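Local coordinates for cobalamin-binding protein (Desulfitobacterium hafniense, PDB 4JGI) that binds methylcobalamin in a Rossmann-like domain and probably serves as the corrinoid-carrying component of an O-demethylase system, at residues 127-132 / 158-163; 173-178 / 190-195. All coordinates share one frame; numbering follows the deposited sequence.

In the fold
Both contacts lie in the C-terminal half of the chain, in the Rossmann-like B12-binding domain, and follow one another in series without nesting or crossing. Interaction 1 comes first: helix 129-139 leads into strand 143-147, and the chain then returns through helix 151-166, whose residues 158-163 close the loop against 127-132. The chain next enters strand 174-178, runs through helix 184-190 and closes interaction 2 when 190-195 reaches 173-178, a beta-alpha-beta unit at one edge of the parallel sheet. Interaction 1 thus pairs two helices, and interaction 2 two neighbouring strands. The two touch where Val-161, on helix 151-166, packs on Val-175 and on the backbone of Val-190 and Gly-191.

Interaction 1. Residues 127-132 / 158-163; sequences VPVKII and RETVDA
Val-129 pushes both of its methyl groups against the helix carrying Thr-160 and spreads them over Glu-159, Thr-160 and Ala-163. With CG1 anti to its own backbone N (chi1 172°), that methyl of Val-129 lies 3.9 Å from CB of Ala-163 and equally near CA of Thr-160. The side chains of Val-129 and Thr-160 run antiparallel past one another, which brings CG2 of Val-129 3.6 Å from OG1 of Thr-160. CG2 also touches CB of Glu-159, the two side chains lying roughly perpendicular. An alanine in place of Val-129 would probably open a gap facing Ala-163 and Thr-160, leaving the two helices joined here mainly through Ile-132. CG2 of Ile-132 meets CG2 of Thr-160 at 3.9 Å. Thr-160 holds OG1 beside its backbone N (chi1 -59°), and the hydroxyl is hydrogen-bonded to the carbonyl of Ser-156, one turn earlier. A water that donates to Val-127 O at 2.8 Å also reaches Thr-160 OG1 through a weak bond; no direct hydrogen bond joins the segments. Pro-128 is the N-cap of helix 129-139, and the first turn of this helix, with Val-129 and Ile-132, meets helix 151-166. These neighbouring crossover helices of the Rossmann-like domain pack side by side over the parallel sheet: Ile-132 rests on Ala-95 of strand 91-96, and both Ile-132 and Thr-160 on Leu-146 of strand 143-147.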
# COMPACT_ATOMS: atom_id res chain seq x y z
N VAL A 127 -2.13 -7.15 -17.26
CA VAL A 127 -3.17 -6.18 -17.58
C VAL A 127 -2.69 -5.24 -18.70
O VAL A 127 -1.67 -4.59 -18.58
CB VAL A 127 -3.57 -5.29 -16.41
CG1 VAL A 127 -4.65 -4.34 -16.77
CG2 VAL A 127 -3.99 -6.15 -15.23
N PRO A 128 -3.42 -5.21 -19.82
CA PRO A 128 -2.98 -4.32 -20.92
C PRO A 128 -2.97 -2.82 -20.56
O PRO A 128 -3.77 -2.39 -19.73
CB PRO A 128 -4.06 -4.53 -21.98
CG PRO A 128 -4.63 -5.91 -21.66
CD PRO A 128 -4.61 -5.98 -20.17
N VAL A 129 -2.00 -2.13 -21.12
CA VAL A 129 -1.89 -0.69 -20.98
C VAL A 129 -3.21 0.01 -21.13
O VAL A 129 -3.64 0.86 -20.31
CB VAL A 129 -0.86 -0.13 -21.94
CG1 VAL A 129 -0.91 1.36 -21.91
CG2 VAL A 129 0.54 -0.65 -21.61
N LYS A 130 -3.88 -0.31 -22.24
CA LYS A 130 -5.13 0.42 -22.55
C LYS A 130 -6.21 0.26 -21.46
O LYS A 130 -7.01 1.09 -21.15
CB LYS A 130 -5.72 -0.00 -23.87
CG LYS A 130 -4.98 0.45 -25.07
CD LYS A 130 -5.56 -0.15 -26.35
CE LYS A 130 -4.71 0.26 -27.53
NZ LYS A 130 -4.95 -0.65 -28.67
N ILE A 131 -6.23 -0.92 -20.86
CA ILE A 131 -7.18 -1.20 -19.74
C ILE A 131 -6.85 -0.43 -18.46
O ILE A 131 -7.72 0.08 -17.77
CB ILE A 131 -7.24 -2.72 -19.49
CG1 ILE A 131 -7.71 -3.42 -20.79
CG2 ILE A 131 -8.06 -3.04 -18.24
CD1 ILE A 131 -8.97 -4.08 -20.79
N ILE A 132 -5.56 -0.37 -18.12
CA ILE A 132 -5.13 0.51 -17.04
C ILE A 132 -5.52 1.99 -17.30
O ILE A 132 -6.12 2.59 -16.42
CB ILE A 132 -3.64 0.42 -16.77
CG1 ILE A 132 -3.18 -1.08 -16.48
CG2 ILE A 132 -3.19 1.40 -15.67
CD1 ILE A 132 -1.71 -1.27 -16.33
N ARG A 158 6.70 1.40 -18.53
CA ARG A 158 7.07 2.62 -19.25
C ARG A 158 6.00 2.98 -20.25
O ARG A 158 5.62 4.18 -20.32
CB ARG A 158 8.40 2.40 -19.95
CG ARG A 158 8.85 3.65 -20.71
CD ARG A 158 10.22 3.54 -21.35
NE ARG A 158 10.41 2.27 -21.99
CZ ARG A 158 9.78 1.83 -23.07
NH1 ARG A 158 8.93 2.61 -23.76
NH2 ARG A 158 10.04 0.59 -23.49
N GLU A 159 5.49 2.01 -20.98
CA GLU A 159 4.40 2.29 -21.87
C GLU A 159 3.12 2.83 -21.24
O GLU A 159 2.40 3.70 -21.78
CB GLU A 159 4.06 1.05 -22.67
CG GLU A 159 5.22 0.61 -23.56
CD GLU A 159 5.05 -0.81 -24.10
OE1 GLU A 159 4.09 -1.52 -23.67
OE2 GLU A 159 5.88 -1.20 -24.96
N THR A 160 2.81 2.32 -20.03
CA THR A 160 1.64 2.80 -19.28
C THR A 160 1.83 4.29 -18.87
O THR A 160 0.92 5.12 -19.06
CB THR A 160 1.44 1.98 -18.01
OG1 THR A 160 1.26 0.61 -18.37
CG2 THR A 160 0.25 2.43 -17.23
N VAL A 161 3.00 4.63 -18.39
CA VAL A 161 3.29 6.05 -18.02
C VAL A 161 3.22 6.94 -19.25
O VAL A 161 2.60 8.00 -19.18
CB VAL A 161 4.65 6.18 -17.33
CG1 VAL A 161 5.03 7.64 -17.14
CG2 VAL A 161 4.55 5.44 -16.00
N ASP A 162 3.75 6.45 -20.34
CA ASP A 162 3.78 7.24 -21.60
C ASP A 162 2.33 7.46 -22.07
O ASP A 162 1.93 8.55 -22.56
CB ASP A 162 4.55 6.56 -22.66
CG ASP A 162 6.05 6.64 -22.41
OD1 ASP A 162 6.46 7.43 -21.53
OD2 ASP A 162 6.85 5.94 -23.16
N ALA A 163 1.49 6.43 -21.98
CA ALA A 163 0.07 6.55 -22.32
C ALA A 163 -0.69 7.53 -21.44
O ALA A 163 -1.52 8.25 -21.87
CB ALA A 163 -0.60 5.22 -22.31
O HOH W 1 0.43 -2.74 -18.84

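Interaction 2. Residues 173-178 / 190-195; sequences LKVIIG and VGADDF
Asp-193 supplies a side-chain oxygen where a strand partner would use its backbone: its OD2 accepts a hydrogen bond from Val-175 N at 2.9 Å, through the anti lone pair and nearly straight (162°). The same OD2 forms a salt bridge with Arg-170, so Val-175 N and Arg-170 hold one carboxylate oxygen between them. The side chain of Lys-174 runs roughly perpendicular to that of Asp-193, its CD 3.7 Å from Asp-193 OD2, and its ammonium stays beyond salt-bridge distance. Asp-193 N returns a bond to Val-175 O, which also takes a weak one from Asp-194 N. From here the pairing is that of parallel strands, Ile-177 N donating to Asp-194 O at 3.1 Å, as befits the beta-alpha-beta crossover that adds edge strand 194-195 to the Rossmann-like sheet. Helix 184-190 ends just before it in a Schellman motif, with Gly-191 at positive phi. On one face Ile-177 divides its branches: CG2 packs 3.9 Å from Ala-192 CB, and CG1, set between backbone N and carbonyl carbon (chi1 65°), meets Phe-195 CB at 3.7 Å. Ile-176 points to the other face, its CG1 3.7 Å from the backbone O of Asp-194, and Ile-176 and Gly-178 both touch the bound methylcobalamin.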
# COMPACT_ATOMS: atom_id res chain seq x y z
N LEU A 173 -1.66 12.62 -11.13
CA LEU A 173 -1.58 11.44 -10.26
C LEU A 173 -0.13 11.12 -9.98
O LEU A 173 0.78 11.63 -10.59
CB LEU A 173 -2.31 10.27 -10.87
CG LEU A 173 -1.92 9.94 -12.29
CD1 LEU A 173 -0.65 9.08 -12.29
CD2 LEU A 173 -3.02 9.12 -12.93
N LYS A 174 0.09 10.20 -9.04
CA LYS A 174 1.39 9.74 -8.73
C LYS A 174 1.46 8.27 -9.18
O LYS A 174 0.48 7.55 -9.03
CB LYS A 174 1.56 9.80 -7.22
CG LYS A 174 1.60 11.23 -6.69
CD LYS A 174 2.84 11.94 -7.12
CE LYS A 174 2.86 13.37 -6.55
NZ LYS A 174 4.18 13.91 -6.88
N VAL A 175 2.60 7.85 -9.66
CA VAL A 175 2.88 6.48 -10.12
C VAL A 175 3.91 5.85 -9.22
O VAL A 175 5.00 6.37 -9.06
CB VAL A 175 3.38 6.41 -11.54
CG1 VAL A 175 3.63 4.98 -11.96
CG2 VAL A 175 2.31 7.04 -12.48
N ILE A 176 3.55 4.71 -8.61
CA ILE A 176 4.49 3.92 -7.80
C ILE A 176 4.65 2.55 -8.47
O ILE A 176 3.66 1.95 -8.89
CB ILE A 176 4.08 3.85 -6.32
CG1 ILE A 176 5.17 3.15 -5.50
CG2 ILE A 176 2.75 3.14 -6.12
CD1 ILE A 176 4.93 3.26 -4.01
N ILE A 177 5.89 2.07 -8.53
CA ILE A 177 6.17 0.76 -9.09
C ILE A 177 6.76 -0.13 -7.99
O ILE A 177 7.41 0.31 -7.05
CB ILE A 177 7.08 0.80 -10.34
CG1 ILE A 177 8.48 1.33 -9.93
CG2 ILE A 177 6.37 1.67 -11.39
CD1 ILE A 177 9.47 1.27 -11.06
N GLY A 178 6.51 -1.43 -8.20
CA GLY A 178 7.07 -2.46 -7.34
C GLY A 178 7.25 -3.73 -8.11
O GLY A 178 6.83 -3.89 -9.24
N VAL A 190 11.21 4.07 -16.31
CA VAL A 190 9.78 4.03 -16.40
C VAL A 190 9.14 5.41 -16.41
O VAL A 190 8.08 5.60 -17.03
CB VAL A 190 9.18 3.11 -15.28
CG1 VAL A 190 7.69 3.29 -15.11
CG2 VAL A 190 9.56 1.69 -15.57
N GLY A 191 9.71 6.34 -15.66
CA GLY A 191 9.06 7.60 -15.51
C GLY A 191 8.14 7.68 -14.32
O GLY A 191 7.29 8.55 -14.23
N ALA A 192 8.31 6.75 -13.36
CA ALA A 192 7.51 6.78 -12.14
C ALA A 192 7.88 7.83 -11.14
O ALA A 192 9.02 8.35 -11.20
CB ALA A 192 7.52 5.37 -11.49
N ASP A 193 7.05 8.08 -10.16
CA ASP A 193 7.37 8.99 -9.09
C ASP A 193 8.19 8.34 -7.99
O ASP A 193 9.05 9.00 -7.41
CB ASP A 193 6.09 9.61 -8.51
CG ASP A 193 5.40 10.47 -9.53
OD1 ASP A 193 5.96 11.52 -9.85
OD2 ASP A 193 4.33 10.11 -10.01
N ASP A 194 7.95 7.05 -7.72
CA ASP A 194 8.77 6.36 -6.73
C ASP A 194 8.63 4.85 -6.96
O ASP A 194 7.83 4.39 -7.78
CB ASP A 194 8.36 6.70 -5.32
CG ASP A 194 9.61 6.76 -4.32
OD1 ASP A 194 10.70 6.16 -4.58
OD2 ASP A 194 9.40 7.42 -3.28
N PHE A 195 9.47 4.09 -6.26
CA PHE A 195 9.48 2.66 -6.30
C PHE A 195 9.54 2.17 -4.83
O PHE A 195 9.93 2.89 -3.96
CB PHE A 195 10.66 2.08 -7.03
CG PHE A 195 11.94 2.33 -6.31
CD1 PHE A 195 12.56 3.55 -6.46
CD2 PHE A 195 12.51 1.36 -5.46
CE1 PHE A 195 13.73 3.86 -5.80
CE2 PHE A 195 13.67 1.69 -4.77
CZ PHE A 195 14.28 2.94 -4.97